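NADH-dependent FAD reductase (Streptomyces globisporus, PDB 4R82) uses NADH to reduce FAD and supplies the freely diffusing FADH2 needed by a halogenase and a monooxygenase of C-1027 antibiotic biosynthesis. Local coordinates at residues A95-D100 with F110-W115; I137-E142 with I148-V153; E163-L166 with R171-R174. All coordinates share one frame; numbering follows the deposited sequence.

Interaction 1. Residues A95-D100 with F110-W115; sequences ARHFAD and FDTVDW. With FAD (flavin-adenine dinucleotide), chain K.
At the FAD pocket of this flavin reductase domain, the end of helix 92-97 and the type I turn His97-Asp100 carry Phe98 and His97 against the loop segment 110-115. Phe98 CZ reaches Phe110 CE1 at 3.7 Å. The two rings sit obliquely, their planes 49° apart. Phe98 CE1 lies over one face of the Phe110 ring, toward its rim. Val113 comes to Phe98 from another side: its CG1 lies in the plane of the ring, at the edge, 3.9 Å from CZ of Phe98. That methyl stands between the backbone N and carbonyl carbon of Val113 (chi1 65°), which turns it to the phenyl. Ile126 of strand 124-126 also packs on both Phe98 and Val113.

The neighbouring imidazole, with CG of His97 anti to N (chi1 177°), takes Thr112 CB over one face, 4.2 Å from the ring centroid, a CH-pi contact. NE2 of His97 is hydrogen-bonded to the backbone O of Gln109, just before the second segment, which helps to fix the rotation of the ring. On the flavin side of the turn, Ala99 CB lies 3.7 Å from the FAD methyl C8M, and the ribityl hydroxyl O3' of FAD donates a 2.6 Å hydrogen bond to Ala99 O.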
loop_
_atom_site.group_PDB
_atom_site.type_symbol
_atom_site.label_atom_id
_atom_site.label_comp_id
_atom_site.label_asym_id
_atom_site.label_seq_id
_atom_site.Cartn_x
_atom_site.Cartn_y
_atom_site.Cartn_z
ATOM N N ALA A 95 -1.310 5.444 16.737
ATOM C CA ALA A 95 -1.685 4.312 15.895
ATOM C C ALA A 95 -2.511 3.309 16.693
ATOM O O ALA A 95 -3.530 2.809 16.216
ATOM C CB ALA A 95 -0.461 3.642 15.305
ATOM N N ARG A 96 -2.065 3.018 17.907
ATOM C CA ARG A 96 -2.802 2.085 18.754
ATOM C C ARG A 96 -4.166 2.634 19.150
ATOM O O ARG A 96 -5.164 1.905 19.158
ATOM C CB ARG A 96 -1.981 1.716 19.985
ATOM C CG ARG A 96 -0.757 0.891 19.642
ATOM C CD ARG A 96 -0.027 0.428 20.892
ATOM N NE ARG A 96 1.230 -0.230 20.547
ATOM C CZ ARG A 96 1.323 -1.506 20.189
ATOM N NH1 ARG A 96 2.503 -2.031 19.885
ATOM N NH2 ARG A 96 0.232 -2.258 20.132
ATOM N N HIS A 97 -4.212 3.926 19.448
ATOM C CA HIS A 97 -5.440 4.545 19.923
ATOM C C HIS A 97 -6.548 4.477 18.876
ATOM O O HIS A 97 -7.703 4.147 19.188
ATOM C CB HIS A 97 -5.188 6.001 20.298
ATOM C CG HIS A 97 -6.419 6.720 20.739
ATOM N ND1 HIS A 97 -7.083 6.407 21.906
ATOM C CD2 HIS A 97 -7.124 7.717 20.158
ATOM C CE1 HIS A 97 -8.138 7.192 22.031
ATOM N NE2 HIS A 97 -8.182 7.999 20.986
ATOM N N PHE A 98 -6.198 4.787 17.631
ATOM C CA PHE A 98 -7.187 4.797 16.562
ATOM C C PHE A 98 -7.450 3.421 15.960
ATOM O O PHE A 98 -8.251 3.279 15.037
ATOM C CB PHE A 98 -6.805 5.829 15.493
ATOM C CG PHE A 98 -7.029 7.248 15.944
ATOM C CD1 PHE A 98 -8.325 7.760 16.031
ATOM C CD2 PHE A 98 -5.959 8.054 16.311
ATOM C CE1 PHE A 98 -8.541 9.069 16.456
ATOM C CE2 PHE A 98 -6.169 9.363 16.744
ATOM C CZ PHE A 98 -7.458 9.865 16.819
ATOM N N ALA A 99 -6.784 2.401 16.499
ATOM C CA ALA A 99 -7.087 1.014 16.146
ATOM C C ALA A 99 -7.963 0.343 17.205
ATOM O O ALA A 99 -8.418 -0.795 17.014
ATOM C CB ALA A 99 -5.808 0.225 15.953
ATOM N N ASP A 100 -8.172 1.028 18.330
ATOM C CA ASP A 100 -8.960 0.480 19.425
ATOM C C ASP A 100 -10.424 0.438 19.016
ATOM O O ASP A 100 -10.969 1.432 18.539
ATOM C CB ASP A 100 -8.793 1.338 20.686
ATOM C CG ASP A 100 -9.419 0.704 21.916
ATOM O OD1 ASP A 100 -10.140 -0.309 21.775
ATOM O OD2 ASP A 100 -9.192 1.227 23.030
ATOM N N PHE A 110 -10.932 11.940 20.106
ATOM C CA PHE A 110 -9.831 12.833 19.752
ATOM C C PHE A 110 -9.239 13.652 20.916
ATOM O O PHE A 110 -8.356 14.484 20.697
ATOM C CB PHE A 110 -10.277 13.792 18.645
ATOM C CG PHE A 110 -10.479 13.133 17.313
ATOM C CD1 PHE A 110 -9.414 12.976 16.437
ATOM C CD2 PHE A 110 -11.739 12.680 16.930
ATOM C CE1 PHE A 110 -9.594 12.373 15.201
ATOM C CE2 PHE A 110 -11.925 12.081 15.687
ATOM C CZ PHE A 110 -10.857 11.927 14.829
ATOM N N ASP A 111 -9.709 13.433 22.142
ATOM C CA ASP A 111 -9.188 14.221 23.268
ATOM C C ASP A 111 -7.846 13.715 23.815
ATOM O O ASP A 111 -7.264 14.322 24.715
ATOM C CB ASP A 111 -10.231 14.381 24.385
ATOM C CG ASP A 111 -10.782 13.057 24.875
ATOM O OD1 ASP A 111 -10.082 12.029 24.755
ATOM O OD2 ASP A 111 -11.920 13.051 25.396
ATOM N N THR A 112 -7.360 12.613 23.252
ATOM C CA THR A 112 -6.073 12.027 23.627
ATOM C C THR A 112 -4.952 12.588 22.755
ATOM O O THR A 112 -3.786 12.656 23.159
ATOM C CB THR A 112 -6.136 10.481 23.507
ATOM O OG1 THR A 112 -6.671 9.938 24.719
ATOM C CG2 THR A 112 -4.762 9.862 23.244
ATOM N N VAL A 113 -5.331 13.030 21.561
ATOM C CA VAL A 113 -4.370 13.424 20.551
ATOM C C VAL A 113 -4.476 14.926 20.258
ATOM O O VAL A 113 -5.528 15.537 20.468
ATOM C CB VAL A 113 -4.604 12.593 19.263
ATOM C CG1 VAL A 113 -5.960 12.913 18.659
ATOM C CG2 VAL A 113 -3.505 12.820 18.253
ATOM N N ASP A 114 -3.377 15.525 19.812
ATOM C CA ASP A 114 -3.419 16.885 19.296
ATOM C C ASP A 114 -3.865 16.804 17.839
ATOM O O ASP A 114 -3.426 15.921 17.095
ATOM C CB ASP A 114 -2.044 17.548 19.411
ATOM C CG ASP A 114 -1.798 18.143 20.782
ATOM O OD1 ASP A 114 -2.620 17.905 21.692
ATOM O OD2 ASP A 114 -0.783 18.851 20.947
ATOM N N TRP A 115 -4.767 17.700 17.443
ATOM C CA TRP A 115 -5.245 17.708 16.065
ATOM C C TRP A 115 -5.554 19.129 15.618
ATOM O O TRP A 115 -5.730 20.031 16.440
ATOM C CB TRP A 115 -6.487 16.814 15.910
ATOM C CG TRP A 115 -7.608 17.170 16.827
ATOM C CD1 TRP A 115 -7.803 16.719 18.106
ATOM C CD2 TRP A 115 -8.707 18.048 16.542
ATOM N NE1 TRP A 115 -8.945 17.269 18.633
ATOM C CE2 TRP A 115 -9.517 18.090 17.695
ATOM C CE3 TRP A 115 -9.080 18.800 15.425
ATOM C CZ2 TRP A 115 -10.683 18.854 17.763
ATOM C CZ3 TRP A 115 -10.239 19.567 15.498
ATOM C CH2 TRP A 115 -11.024 19.586 16.655
HETATM N N1 FAD K . -8.780 -1.557 9.239
HETATM C C2 FAD K . -9.189 -1.378 7.993
HETATM O O2 FAD K . -10.535 -1.543 7.694
HETATM N N3 FAD K . -8.381 -1.029 6.995
HETATM C C4 FAD K . -7.072 -0.857 7.236
HETATM O O4 FAD K . -6.220 -0.490 6.212
HETATM C C4X FAD K . -6.565 -1.061 8.551
HETATM N N5 FAD K . -5.226 -0.908 8.793
HETATM C C5X FAD K . -4.773 -1.077 10.069
HETATM C C6 FAD K . -3.388 -0.897 10.321
HETATM C C7 FAD K . -2.907 -1.092 11.618
HETATM C C7M FAD K . -1.404 -0.905 11.926
HETATM C C8 FAD K . -3.787 -1.439 12.657
HETATM C C8M FAD K . -3.239 -1.632 14.057
HETATM C C9 FAD K . -5.157 -1.613 12.407
HETATM C C9A FAD K . -5.661 -1.429 11.097
HETATM N N10 FAD K . -7.011 -1.593 10.846
HETATM C C10 FAD K . -7.452 -1.410 9.568
HETATM C "C1'" FAD K . -7.968 -1.973 11.888
HETATM C "C2'" FAD K . -8.707 -0.796 12.493
HETATM O "O2'" FAD K . -7.766 0.228 12.780
HETATM C "C3'" FAD K . -9.315 -1.229 13.821
HETATM O "O3'" FAD K . -8.313 -1.855 14.599
HETATM C "C4'" FAD K . -10.386 -2.253 13.611
HETATM O "O4'" FAD K . -11.161 -1.862 12.511
HETATM C "C5'" FAD K . -11.240 -2.465 14.887
HETATM O "O5'" FAD K . -12.143 -1.382 15.169
HETATM P P FAD K . -13.122 -0.730 14.023
HETATM O O1P FAD K . -14.415 -0.212 14.640
HETATM O O2P FAD K . -13.448 -1.799 13.006
HETATM O O3P FAD K . -12.394 0.419 13.370
#

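Interaction 2. Residues I137-E142 with I148-V153; sequences IHRLYE and IFLGEV
The His138 side chain crosses to the partner strand, its ring meeting Glu152. CB of His138 passes 3.5 Å from Leu150 O; beyond CG, the imidazole spreads over the aliphatic part of Glu152, whose CB lies over the centre of one ring face, 3.7 Å from the centroid. CD2 and CE1 flank the tip, both near Glu152 OE1. His138 has a second conformer; in the one given, NE2 comes to 2.5 Å from Glu152 OE1, a separation doubtful as a bond length. Glu152 gets there as an extended chain, CG anti to the backbone N (chi1 179°), with its carboxylate plane turned 83° from the imidazole.

The backbone here is bulged. Strands 131-143 and 146-158 form an antiparallel beta hairpin in the main sheet of the flavin reductase domain, and a classic beta bulge interrupts it: His138 and Arg139 both face Leu150. Leu150 O therefore accepts two N-H groups, His138 N at 2.7 Å and Arg139 N at 3.2 Å. Past the bulge, regular pairing resumes, with Leu150 N donating to Arg139 O and Tyr141 and Ile148 exchanging two bonds.

On one face of the sheet, Leu140 lies alongside Phe149, CG to CE2 3.5 Å, while Leu76 and Thr77 of helix 71-78 also pack on the phenyl. The other face carries Arg139, Tyr141, Ile148 and Leu150. Here Arg139 CB sits over the Tyr141 ring, and Leu150 CD2 approaches Tyr141 CE2 at 3.9 Å. This face meets the second subunit of the homodimer: Tyr141 stacks on Tyr141 of that subunit and is hydrogen-bonded through OH to its Glu142 O. Glu142, at the end of segment 137-142, pairs through OE1 with Arg139 NH1 of the second subunit in an intersubunit salt bridge.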
loop_
_atom_site.group_PDB
_atom_site.type_symbol
_atom_site.label_atom_id
_atom_site.label_comp_id
_atom_site.label_asym_id
_atom_site.label_seq_id
_atom_site.Cartn_x
_atom_site.Cartn_y
_atom_site.Cartn_z
ATOM N N ILE A 137 -14.287 11.849 -1.948
ATOM C CA ILE A 137 -14.605 10.490 -2.362
ATOM C C ILE A 137 -15.094 10.499 -3.807
ATOM O O ILE A 137 -16.017 11.232 -4.171
ATOM C CB ILE A 137 -15.624 9.839 -1.424
ATOM C CG1 ILE A 137 -14.957 9.607 -0.068
ATOM C CG2 ILE A 137 -16.071 8.521 -2.000
ATOM C CD1 ILE A 137 -15.884 9.220 1.029
ATOM N N HIS A 138 -14.437 9.686 -4.626
ATOM C CA HIS A 138 -14.746 9.660 -6.043
ATOM C C HIS A 138 -15.434 8.369 -6.453
ATOM O O HIS A 138 -16.411 8.410 -7.202
ATOM C CB HIS A 138 -13.498 9.925 -6.886
ATOM C CG HIS A 138 -13.383 11.342 -7.354
ATOM N ND1 HIS A 138 -13.831 12.411 -6.607
ATOM C CD2 HIS A 138 -12.872 11.867 -8.493
ATOM C CE1 HIS A 138 -13.601 13.533 -7.265
ATOM N NE2 HIS A 138 -13.019 13.231 -8.412
ATOM N N ARG A 139 -14.956 7.229 -5.959
ATOM C CA ARG A 139 -15.593 5.948 -6.255
ATOM C C ARG A 139 -15.579 5.043 -5.031
ATOM O O ARG A 139 -14.685 5.138 -4.187
ATOM C CB ARG A 139 -14.864 5.221 -7.390
ATOM C CG ARG A 139 -14.852 5.936 -8.726
ATOM C CD ARG A 139 -16.185 5.834 -9.444
ATOM N NE ARG A 139 -16.093 6.404 -10.785
ATOM C CZ ARG A 139 -16.149 7.706 -11.055
ATOM N NH1 ARG A 139 -16.302 8.587 -10.074
ATOM N NH2 ARG A 139 -16.050 8.127 -12.307
ATOM N N LEU A 140 -16.568 4.162 -4.960
ATOM C CA LEU A 140 -16.568 3.053 -4.021
ATOM C C LEU A 140 -16.536 1.779 -4.863
ATOM O O LEU A 140 -17.396 1.574 -5.739
ATOM C CB LEU A 140 -17.833 3.055 -3.155
ATOM C CG LEU A 140 -17.779 3.777 -1.812
ATOM C CD1 LEU A 140 -17.548 5.248 -2.019
ATOM C CD2 LEU A 140 -19.052 3.542 -1.016
ATOM N N TYR A 141 -15.553 0.922 -4.611
ATOM C CA TYR A 141 -15.407 -0.317 -5.367
ATOM C C TYR A 141 -15.494 -1.501 -4.414
ATOM O O TYR A 141 -14.996 -1.425 -3.290
ATOM C CB TYR A 141 -14.028 -0.362 -6.038
ATOM C CG TYR A 141 -13.774 0.638 -7.152
ATOM C CD1 TYR A 141 -14.720 0.877 -8.138
ATOM C CD2 TYR A 141 -12.565 1.312 -7.230
ATOM C CE1 TYR A 141 -14.473 1.769 -9.170
ATOM C CE2 TYR A 141 -12.310 2.209 -8.250
ATOM C CZ TYR A 141 -13.262 2.437 -9.215
ATOM O OH TYR A 141 -13.005 3.323 -10.243
ATOM N N GLU A 142 -16.100 -2.596 -4.862
ATOM C CA GLU A 142 -16.137 -3.814 -4.057
ATOM C C GLU A 142 -14.740 -4.386 -3.847
ATOM O O GLU A 142 -13.969 -4.540 -4.798
ATOM C CB GLU A 142 -17.016 -4.863 -4.731
ATOM C CG GLU A 142 -18.502 -4.506 -4.751
ATOM C CD GLU A 142 -19.329 -5.514 -5.529
ATOM O OE1 GLU A 142 -18.822 -6.051 -6.541
ATOM O OE2 GLU A 142 -20.485 -5.774 -5.125
ATOM N N ILE A 148 -13.255 -0.533 -1.192
ATOM C CA ILE A 148 -12.134 0.282 -1.642
ATOM C C ILE A 148 -12.681 1.674 -1.904
ATOM O O ILE A 148 -13.564 1.838 -2.743
ATOM C CB ILE A 148 -11.549 -0.300 -2.936
ATOM C CG1 ILE A 148 -11.042 -1.727 -2.673
ATOM C CG2 ILE A 148 -10.416 0.575 -3.478
ATOM C CD1 ILE A 148 -10.689 -2.499 -3.944
ATOM N N PHE A 149 -12.182 2.670 -1.174
ATOM C CA PHE A 149 -12.621 4.054 -1.367
ATOM C C PHE A 149 -11.543 4.790 -2.127
ATOM O O PHE A 149 -10.417 4.927 -1.638
ATOM C CB PHE A 149 -12.847 4.750 -0.012
ATOM C CG PHE A 149 -14.007 4.199 0.770
ATOM C CD1 PHE A 149 -13.834 3.123 1.635
ATOM C CD2 PHE A 149 -15.268 4.762 0.650
ATOM C CE1 PHE A 149 -14.905 2.614 2.358
ATOM C CE2 PHE A 149 -16.347 4.253 1.364
ATOM C CZ PHE A 149 -16.166 3.181 2.222
ATOM N N LEU A 150 -11.889 5.259 -3.319
ATOM C CA LEU A 150 -10.959 5.999 -4.161
ATOM C C LEU A 150 -11.259 7.476 -3.971
ATOM O O LEU A 150 -12.393 7.922 -4.190
ATOM C CB LEU A 150 -11.173 5.600 -5.623
ATOM C CG LEU A 150 -10.223 6.157 -6.689
ATOM C CD1 LEU A 150 -8.827 5.614 -6.498
ATOM C CD2 LEU A 150 -10.734 5.827 -8.091
ATOM N N GLY A 151 -10.256 8.236 -3.537
ATOM C CA GLY A 151 -10.454 9.651 -3.291
ATOM C C GLY A 151 -9.554 10.509 -4.145
ATOM O O GLY A 151 -8.433 10.110 -4.463
ATOM N N GLU A 152 -10.050 11.685 -4.519
ATOM C CA GLU A 152 -9.226 12.652 -5.234
ATOM C C GLU A 152 -8.622 13.616 -4.216
ATOM O O GLU A 152 -9.334 14.154 -3.363
ATOM C CB GLU A 152 -10.037 13.399 -6.298
ATOM C CG GLU A 152 -9.189 14.444 -7.037
ATOM C CD GLU A 152 -9.895 15.073 -8.212
ATOM O OE1 GLU A 152 -10.976 14.581 -8.594
ATOM O OE2 GLU A 152 -9.359 16.060 -8.761
ATOM N N VAL A 153 -7.307 13.828 -4.298
ATOM C CA VAL A 153 -6.605 14.690 -3.355
ATOM C C VAL A 153 -6.965 16.144 -3.653
ATOM O O VAL A 153 -6.715 16.630 -4.763
ATOM C CB VAL A 153 -5.079 14.518 -3.472
ATOM C CG1 VAL A 153 -4.364 15.427 -2.472
ATOM C CG2 VAL A 153 -4.693 13.049 -3.237
#

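Interaction 3. Residues E163-L166 with R171-R174; sequences EGML and RFRR
Leu166 and Arg173 form an antiparallel hydrogen-bonded pair, their CA atoms 4.9 Å apart, in the two-stranded sheet 166-168/171-173. The two bonds of the pair differ: Arg173 N gives to Leu166 O at 2.9 Å, whereas Leu166 N gives to Arg173 O at 3.3 Å and is more bent, with an N-H...O angle of 142°. Arg173 N stands well above the plane of the Leu166 carbonyl, 52° out of it. The same oxygen also receives a CA-H...O contact from Phe172 CA and lies at the edge of the Phe172 ring, in its plane.

Met165, a selenomethionine here, meets Phe172. CG of Met165 sits between the backbone N and the carbonyl carbon, and a bend at chi3 (-55°) carries the terminal methyl over one face of the Phe172 ring. CE is 3.4 Å from Phe172 CD1, offset toward the rim, with the selenium farther off, 5.3 Å from the ring centroid. This is a Met-aromatic contact in which the methyl does the close touching. Phe172 also touches the bound FAD and so lines its pocket; Ala95 of helix 92-97 packs on both side chains.

Leu166 and Arg173 share the sheet face turned away from that aromatic contact, their CB atoms 4.1 Å apart, and Leu166 CD1 reaches the backbone carbonyl carbon of Arg174. The Arg173 chain then bends at chi2 and chi3, and its guanidinium pairs with Glu163 of the second subunit and makes a cation-pi contact with Phe175 of that subunit. The chemistry thus divides: Phe172 presents its ring to the flavin with the Met165 methyl packed on one of its faces, while the charge of Arg173 goes to the dimer interface.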
loop_
_atom_site.group_PDB
_atom_site.type_symbol
_atom_site.label_atom_id
_atom_site.label_comp_id
_atom_site.label_asym_id
_atom_site.label_seq_id
_atom_site.Cartn_x
_atom_site.Cartn_y
_atom_site.Cartn_z
ATOM N N GLU A 163 9.622 11.692 9.310
ATOM C CA GLU A 163 9.713 10.433 8.586
ATOM C C GLU A 163 8.666 9.475 9.147
ATOM O O GLU A 163 8.421 9.469 10.352
ATOM C CB GLU A 163 11.119 9.873 8.811
ATOM C CG GLU A 163 11.469 8.626 8.054
ATOM C CD GLU A 163 12.969 8.485 7.920
ATOM O OE1 GLU A 163 13.517 8.974 6.911
ATOM O OE2 GLU A 163 13.597 7.917 8.836
ATOM N N GLY A 164 8.049 8.661 8.288
ATOM C CA GLY A 164 6.955 7.798 8.717
ATOM C C GLY A 164 7.312 6.608 9.605
ATOM O O GLY A 164 8.433 6.092 9.567
HETATM N N MSE A 165 6.356 6.184 10.428
HETATM C CA MSE A 165 6.524 4.933 11.158
HETATM C C MSE A 165 6.259 3.790 10.193
HETATM O O MSE A 165 5.732 4.008 9.099
HETATM C CB MSE A 165 5.599 4.875 12.380
HETATM C CG MSE A 165 4.125 4.998 12.084
HETATM SE SE MSE A 165 3.034 4.837 13.724
HETATM C CE MSE A 165 3.686 3.134 14.343
ATOM N N LEU A 166 6.638 2.577 10.595
ATOM C CA LEU A 166 6.505 1.391 9.757
ATOM C C LEU A 166 5.697 0.317 10.475
ATOM O O LEU A 166 5.670 0.265 11.710
ATOM C CB LEU A 166 7.886 0.827 9.419
ATOM C CG LEU A 166 8.788 1.808 8.676
ATOM C CD1 LEU A 166 10.200 1.289 8.586
ATOM C CD2 LEU A 166 8.211 2.022 7.293
ATOM N N ARG A 171 4.105 -5.963 13.362
ATOM C CA ARG A 171 4.766 -5.177 14.407
ATOM C C ARG A 171 5.067 -3.779 13.923
ATOM O O ARG A 171 5.253 -3.555 12.729
ATOM C CB ARG A 171 6.106 -5.803 14.800
ATOM C CG ARG A 171 6.045 -7.196 15.358
ATOM C CD ARG A 171 7.448 -7.667 15.663
ATOM N NE ARG A 171 7.487 -9.033 16.169
ATOM C CZ ARG A 171 7.211 -9.368 17.424
ATOM N NH1 ARG A 171 7.278 -10.637 17.804
ATOM N NH2 ARG A 171 6.861 -8.434 18.301
ATOM N N PHE A 172 5.147 -2.835 14.853
ATOM C CA PHE A 172 5.605 -1.502 14.484
ATOM C C PHE A 172 7.132 -1.526 14.430
ATOM O O PHE A 172 7.785 -2.172 15.253
ATOM C CB PHE A 172 5.092 -0.455 15.469
ATOM C CG PHE A 172 3.593 -0.261 15.422
ATOM C CD1 PHE A 172 2.933 -0.133 14.210
ATOM C CD2 PHE A 172 2.851 -0.235 16.592
ATOM C CE1 PHE A 172 1.554 0.044 14.170
ATOM C CE2 PHE A 172 1.478 -0.053 16.559
ATOM C CZ PHE A 172 0.831 0.077 15.346
ATOM N N ARG A 173 7.697 -0.856 13.432
ATOM C CA ARG A 173 9.141 -0.905 13.206
ATOM C C ARG A 173 9.629 0.508 12.897
ATOM O O ARG A 173 8.821 1.410 12.712
ATOM C CB ARG A 173 9.458 -1.845 12.030
ATOM C CG ARG A 173 9.116 -3.311 12.266
ATOM C CD ARG A 173 10.028 -3.946 13.301
ATOM N NE ARG A 173 11.434 -3.908 12.895
ATOM C CZ ARG A 173 12.021 -4.837 12.145
ATOM N NH1 ARG A 173 11.324 -5.885 11.725
ATOM N NH2 ARG A 173 13.302 -4.726 11.817
ATOM N N ARG A 174 10.948 0.680 12.838
ATOM C CA ARG A 174 11.583 1.965 12.536
ATOM C C ARG A 174 12.560 1.827 11.370
ATOM O O ARG A 174 13.105 0.743 11.136
ATOM C CB ARG A 174 12.387 2.442 13.748
ATOM C CG ARG A 174 11.701 3.457 14.626
ATOM C CD ARG A 174 12.651 3.958 15.716
ATOM N NE ARG A 174 12.309 5.315 16.127
ATOM C CZ ARG A 174 11.315 5.609 16.960
ATOM N NH1 ARG A 174 10.572 4.640 17.478
ATOM N NH2 ARG A 174 11.064 6.870 17.275
#

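Overall arrangement
From the N terminus, the three contacts close one after another, and none encloses or crosses another. Interaction 1 comes first, closing a loop after helix 92-97 that includes the unmodelled residues 103-106. Interaction 2 then pairs the neighbouring strands 131-143 and 146-158 around a short hairpin connection, and interaction 3 closes the last small hairpin near the C terminus. Interactions 1 and 3 touch through helix 92-97, where Ala95 and Arg96 pack on Phe172, and both contribute residues to the FAD pocket. Interaction 2 lies on the opposite side of the chain's centre from both, its centre about 24 Å from that of interaction 1. Interactions 2 and 3 each meet the second subunit.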